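Local coordinates for putative dehydrogenase (Pseudomonas fluorescens, PDB 6UUG), which oxidises methanesulfinate as the flavin-dependent monooxygenase component (MsuC) of a two-component system in bacterial sulfur assimilation, at residues I310-L313 / V314-A317; Q126-F129 / E130-A133. All blocks are in the same frame, centred on the assembly; numbering follows the deposited sequence.

Contact 1 (I310-L313 / V314-A317); sequences IRLL and VERA
Two successive turns of helix 294-327, in the C-terminal helical domain of the acyl-CoA dehydrogenase fold, meet where Leu313 and Arg316 run side by side and share a water. Arg316 sends CG anti to its backbone nitrogen (chi1 176°), and a bend at chi3 (57°) brings the guanidinium alongside the leucine, with NH2 3.7 Å from Leu313 CD2. Water 1 lies at the edge of the guanidinium, in its plane, accepting from Arg316 NH2 at 3.0 Å and donating to Leu313 O at 2.8 Å. That carbonyl therefore has two donors, since Ala317 N also bonds to it at 3.1 Å. The same NH2 forms a salt bridge with Glu308 of the second subunit, whose Leu312 packs on both Leu313 and Arg316.

On the buried flank, Val314 N bonds to Ile310 O at 2.8 Å, and the two side chains point the same way, Ile310 CG2 lying 3.9 Å from Val314 CG2. Helix 247-277 touches both, while helix 333-360 packs on Ile310 and Leu313. Arg311 and Glu315, one turn apart, do not pair: Arg311 NE and Glu315 OE2 are 6.4 Å apart. Arg311 bridges instead to Glu265 and Glu308 of its own chain, and Glu315 to Arg93. An apolar inner stripe with an arginine turned to a neighbouring subunit suits the helical bundle through which acyl-CoA dehydrogenase-fold subunits associate.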
loop_
_atom_site.group_PDB
_atom_site.type_symbol
_atom_site.label_atom_id
_atom_site.label_comp_id
_atom_site.label_asym_id
_atom_site.label_seq_id
_atom_site.Cartn_x
_atom_site.Cartn_y
_atom_site.Cartn_z
ATOM N N ILE A 310 11.725 0.784 -11.897
ATOM C CA ILE A 310 11.269 0.018 -13.064
ATOM C C ILE A 310 12.300 0.108 -14.182
ATOM O O ILE A 310 12.655 -0.899 -14.806
ATOM C CB ILE A 310 9.904 0.520 -13.568
ATOM C CG1 ILE A 310 8.832 0.402 -12.500
ATOM C CG2 ILE A 310 9.462 -0.313 -14.769
ATOM C CD1 ILE A 310 7.630 1.224 -12.856
ATOM N N ARG A 311 12.772 1.325 -14.463
ATOM C CA ARG A 311 13.720 1.519 -15.560
ATOM C C ARG A 311 14.935 0.610 -15.413
ATOM O O ARG A 311 15.330 -0.071 -16.362
ATOM C CB ARG A 311 14.158 2.985 -15.616
ATOM C CG ARG A 311 13.099 3.927 -16.213
ATOM C CD ARG A 311 13.422 5.391 -15.889
ATOM N NE ARG A 311 12.460 6.309 -16.516
ATOM C CZ ARG A 311 12.193 7.537 -16.077
ATOM N NH1 ARG A 311 12.816 8.017 -15.008
ATOM N NH2 ARG A 311 11.313 8.297 -16.719
ATOM N N LEU A 312 15.551 0.591 -14.224
ATOM C CA LEU A 312 16.749 -0.235 -14.067
ATOM C C LEU A 312 16.436 -1.726 -14.204
ATOM O O LEU A 312 17.233 -2.485 -14.787
ATOM C CB LEU A 312 17.420 0.056 -12.730
ATOM C CG LEU A 312 17.968 1.477 -12.549
ATOM C CD1 LEU A 312 18.774 1.544 -11.240
ATOM C CD2 LEU A 312 18.820 1.909 -13.751
ATOM N N LEU A 313 15.309 -2.180 -13.647
ATOM C CA LEU A 313 14.964 -3.598 -13.769
ATOM C C LEU A 313 14.709 -3.983 -15.219
ATOM O O LEU A 313 15.133 -5.060 -15.669
ATOM C CB LEU A 313 13.737 -3.920 -12.913
ATOM C CG LEU A 313 13.928 -3.964 -11.399
ATOM C CD1 LEU A 313 12.498 -3.996 -10.772
ATOM C CD2 LEU A 313 14.747 -5.209 -11.020
ATOM N N VAL A 314 13.993 -3.131 -15.961
ATOM C CA VAL A 314 13.703 -3.426 -17.361
ATOM C C VAL A 314 14.992 -3.426 -18.183
ATOM O O VAL A 314 15.228 -4.318 -19.011
ATOM C CB VAL A 314 12.668 -2.425 -17.907
ATOM C CG1 VAL A 314 12.494 -2.598 -19.408
ATOM C CG2 VAL A 314 11.329 -2.648 -17.211
ATOM N N GLU A 315 15.845 -2.432 -17.961
ATOM C CA GLU A 315 17.069 -2.330 -18.749
ATOM C C GLU A 315 18.038 -3.446 -18.403
ATOM O O GLU A 315 18.783 -3.912 -19.281
ATOM C CB GLU A 315 17.691 -0.949 -18.544
ATOM C CG GLU A 315 16.864 0.111 -19.240
ATOM C CD GLU A 315 17.238 1.540 -18.882
ATOM O OE1 GLU A 315 18.128 1.746 -18.018
ATOM O OE2 GLU A 315 16.623 2.460 -19.471
ATOM N N ARG A 316 18.037 -3.899 -17.144
ATOM C CA ARG A 316 18.882 -5.037 -16.797
ATOM C C ARG A 316 18.402 -6.306 -17.487
ATOM O O ARG A 316 19.212 -7.078 -18.012
ATOM C CB ARG A 316 18.939 -5.272 -15.291
ATOM C CG ARG A 316 19.756 -6.540 -15.075
ATOM C CD ARG A 316 19.720 -7.100 -13.757
ATOM N NE ARG A 316 18.382 -7.422 -13.297
ATOM C CZ ARG A 316 18.178 -7.815 -12.053
ATOM N NH1 ARG A 316 19.229 -7.916 -11.239
ATOM N NH2 ARG A 316 16.963 -8.094 -11.627
ATOM N N ALA A 317 17.091 -6.546 -17.498
ATOM C CA ALA A 317 16.584 -7.705 -18.232
ATOM C C ALA A 317 16.921 -7.628 -19.714
ATOM O O ALA A 317 17.229 -8.654 -20.344
ATOM C CB ALA A 317 15.066 -7.814 -18.041
HETATM O O HOH W 1 15.414 -7.389 -14.053
#

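Contact 2 (Q126-F129 / E130-A133); sequences QPWF and EQTA
Thr132 folds its hydroxyl back onto the turn before it, where Thr132 OG1 donates to Trp128 O at 2.7 Å. The backbone Thr132 N donates to the same oxygen at 3.0 Å, the two donors arriving from opposite faces of the carbonyl plane. With OG1 anti to its own carbonyl carbon (chi1 -64°), the hydroxyl lies beside the backbone nitrogen and can reach back this way. OG1 is also hydrogen-bonded to Trp139 NE1, so this buried hydroxyl links the helix to strand 139-142. A valine here would probably leave that indole N-H without its acceptor and Trp128 O with one donor fewer.

Pro127 O is doubly served too: Gln131 N donates at 2.9 Å, and Gln131 NE2 adds a weak bond at 3.3 Å. The Gln131 amide lies nearly parallel to the Trp128 indole plane (3° apart), with NE2 4.0 Å from Trp128 CD1. Glu130 N bonds to Gln126 O at 3.0 Å and Ala133 N to Phe129 O, while Gln126 OE1 is held by Tyr78. Phe129 and Trp128 pack on helix 100-119. A threonine bonding to the carbonyl four residues back is a classic intrahelical motif, here in the N-terminal helical domain of the acyl-CoA dehydrogenase fold.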
loop_
_atom_site.group_PDB
_atom_site.type_symbol
_atom_site.label_atom_id
_atom_site.label_comp_id
_atom_site.label_asym_id
_atom_site.label_seq_id
_atom_site.Cartn_x
_atom_site.Cartn_y
_atom_site.Cartn_z
ATOM N N GLN A 126 15.832 -17.621 -43.219
ATOM C CA GLN A 126 16.687 -16.685 -43.952
ATOM C C GLN A 126 15.961 -16.061 -45.138
ATOM O O GLN A 126 15.984 -14.823 -45.260
ATOM C CB GLN A 126 18.001 -17.369 -44.362
ATOM C CG GLN A 126 18.926 -17.694 -43.190
ATOM C CD GLN A 126 20.266 -18.263 -43.622
ATOM O OE1 GLN A 126 21.291 -18.038 -42.974
ATOM N NE2 GLN A 126 20.266 -19.012 -44.719
ATOM N N PRO A 127 15.277 -16.815 -46.012
ATOM C CA PRO A 127 14.460 -16.151 -47.045
ATOM C C PRO A 127 13.368 -15.265 -46.469
ATOM O O PRO A 127 13.091 -14.190 -47.014
ATOM C CB PRO A 127 13.868 -17.326 -47.838
ATOM C CG PRO A 127 14.770 -18.465 -47.575
ATOM C CD PRO A 127 15.265 -18.282 -46.174
ATOM N N TRP A 128 12.724 -15.690 -45.382
ATOM C CA TRP A 128 11.693 -14.849 -44.780
ATOM C C TRP A 128 12.271 -13.522 -44.303
ATOM O O TRP A 128 11.637 -12.472 -44.472
ATOM C CB TRP A 128 11.009 -15.593 -43.632
ATOM C CG TRP A 128 9.974 -16.575 -44.109
ATOM C CD1 TRP A 128 9.188 -16.462 -45.225
ATOM C CD2 TRP A 128 9.612 -17.811 -43.485
ATOM N NE1 TRP A 128 8.357 -17.555 -45.329
ATOM C CE2 TRP A 128 8.605 -18.399 -44.276
ATOM C CE3 TRP A 128 10.048 -18.481 -42.335
ATOM C CZ2 TRP A 128 8.030 -19.626 -43.957
ATOM C CZ3 TRP A 128 9.476 -19.693 -42.017
ATOM C CH2 TRP A 128 8.474 -20.256 -42.824
ATOM N N PHE A 129 13.467 -13.552 -43.703
ATOM C CA PHE A 129 14.133 -12.318 -43.277
ATOM C C PHE A 129 14.478 -11.437 -44.473
ATOM O O PHE A 129 14.251 -10.222 -44.455
ATOM C CB PHE A 129 15.405 -12.641 -42.491
ATOM C CG PHE A 129 15.185 -12.917 -41.024
ATOM C CD1 PHE A 129 13.930 -13.244 -40.543
ATOM C CD2 PHE A 129 16.244 -12.836 -40.129
ATOM C CE1 PHE A 129 13.732 -13.495 -39.176
ATOM C CE2 PHE A 129 16.067 -13.081 -38.771
ATOM C CZ PHE A 129 14.799 -13.407 -38.292
ATOM N N GLU A 130 15.057 -12.033 -45.515
ATOM C CA GLU A 130 15.419 -11.258 -46.698
ATOM C C GLU A 130 14.197 -10.603 -47.334
ATOM O O GLU A 130 14.229 -9.417 -47.679
ATOM C CB GLU A 130 16.147 -12.156 -47.701
ATOM C CG GLU A 130 17.442 -12.725 -47.166
ATOM C CD GLU A 130 18.069 -13.746 -48.107
ATOM O OE1 GLU A 130 17.325 -14.344 -48.916
ATOM O OE2 GLU A 130 19.302 -13.947 -48.037
ATOM N N GLN A 131 13.104 -11.353 -47.493
ATOM C CA GLN A 131 11.922 -10.764 -48.126
ATOM C C GLN A 131 11.280 -9.702 -47.246
ATOM O O GLN A 131 10.766 -8.695 -47.750
ATOM C CB GLN A 131 10.910 -11.849 -48.473
ATOM C CG GLN A 131 11.420 -12.873 -49.471
ATOM C CD GLN A 131 10.422 -13.989 -49.695
ATOM O OE1 GLN A 131 9.685 -13.991 -50.682
ATOM N NE2 GLN A 131 10.379 -14.939 -48.764
ATOM N N THR A 132 11.287 -9.910 -45.926
ATOM C CA THR A 132 10.713 -8.919 -45.022
ATOM C C THR A 132 11.473 -7.602 -45.093
ATOM O O THR A 132 10.866 -6.524 -45.106
ATOM C CB THR A 132 10.715 -9.470 -43.587
ATOM O OG1 THR A 132 9.863 -10.620 -43.523
ATOM C CG2 THR A 132 10.230 -8.424 -42.601
ATOM N N ALA A 133 12.805 -7.672 -45.140
ATOM C CA ALA A 133 13.616 -6.459 -45.199
ATOM C C ALA A 133 13.479 -5.766 -46.549
ATOM O O ALA A 133 13.430 -4.531 -46.620
ATOM C CB ALA A 133 15.079 -6.805 -44.925
#

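Overall arrangement
Contact 2 comes first along the chain, on the short helix 122-135 in the N-terminal part of the acyl-CoA dehydrogenase fold; contact 1 follows on the long helix 294-327 in the C-terminal helical part. Between them the chain builds the beta strands and then helix 247-277. The centres of the contacts are 31 Å apart and their nearest atoms about 19 Å, so they do not touch and share no helix or sheet. Residues 126-133 connect helix 100-119 with the start of the beta region inside one subunit, whereas 310-317 face both neighbouring helices and a second subunit. Contact 2 thus serves the internal build of the chain, while contact 1 serves both that and the junction with a second subunit.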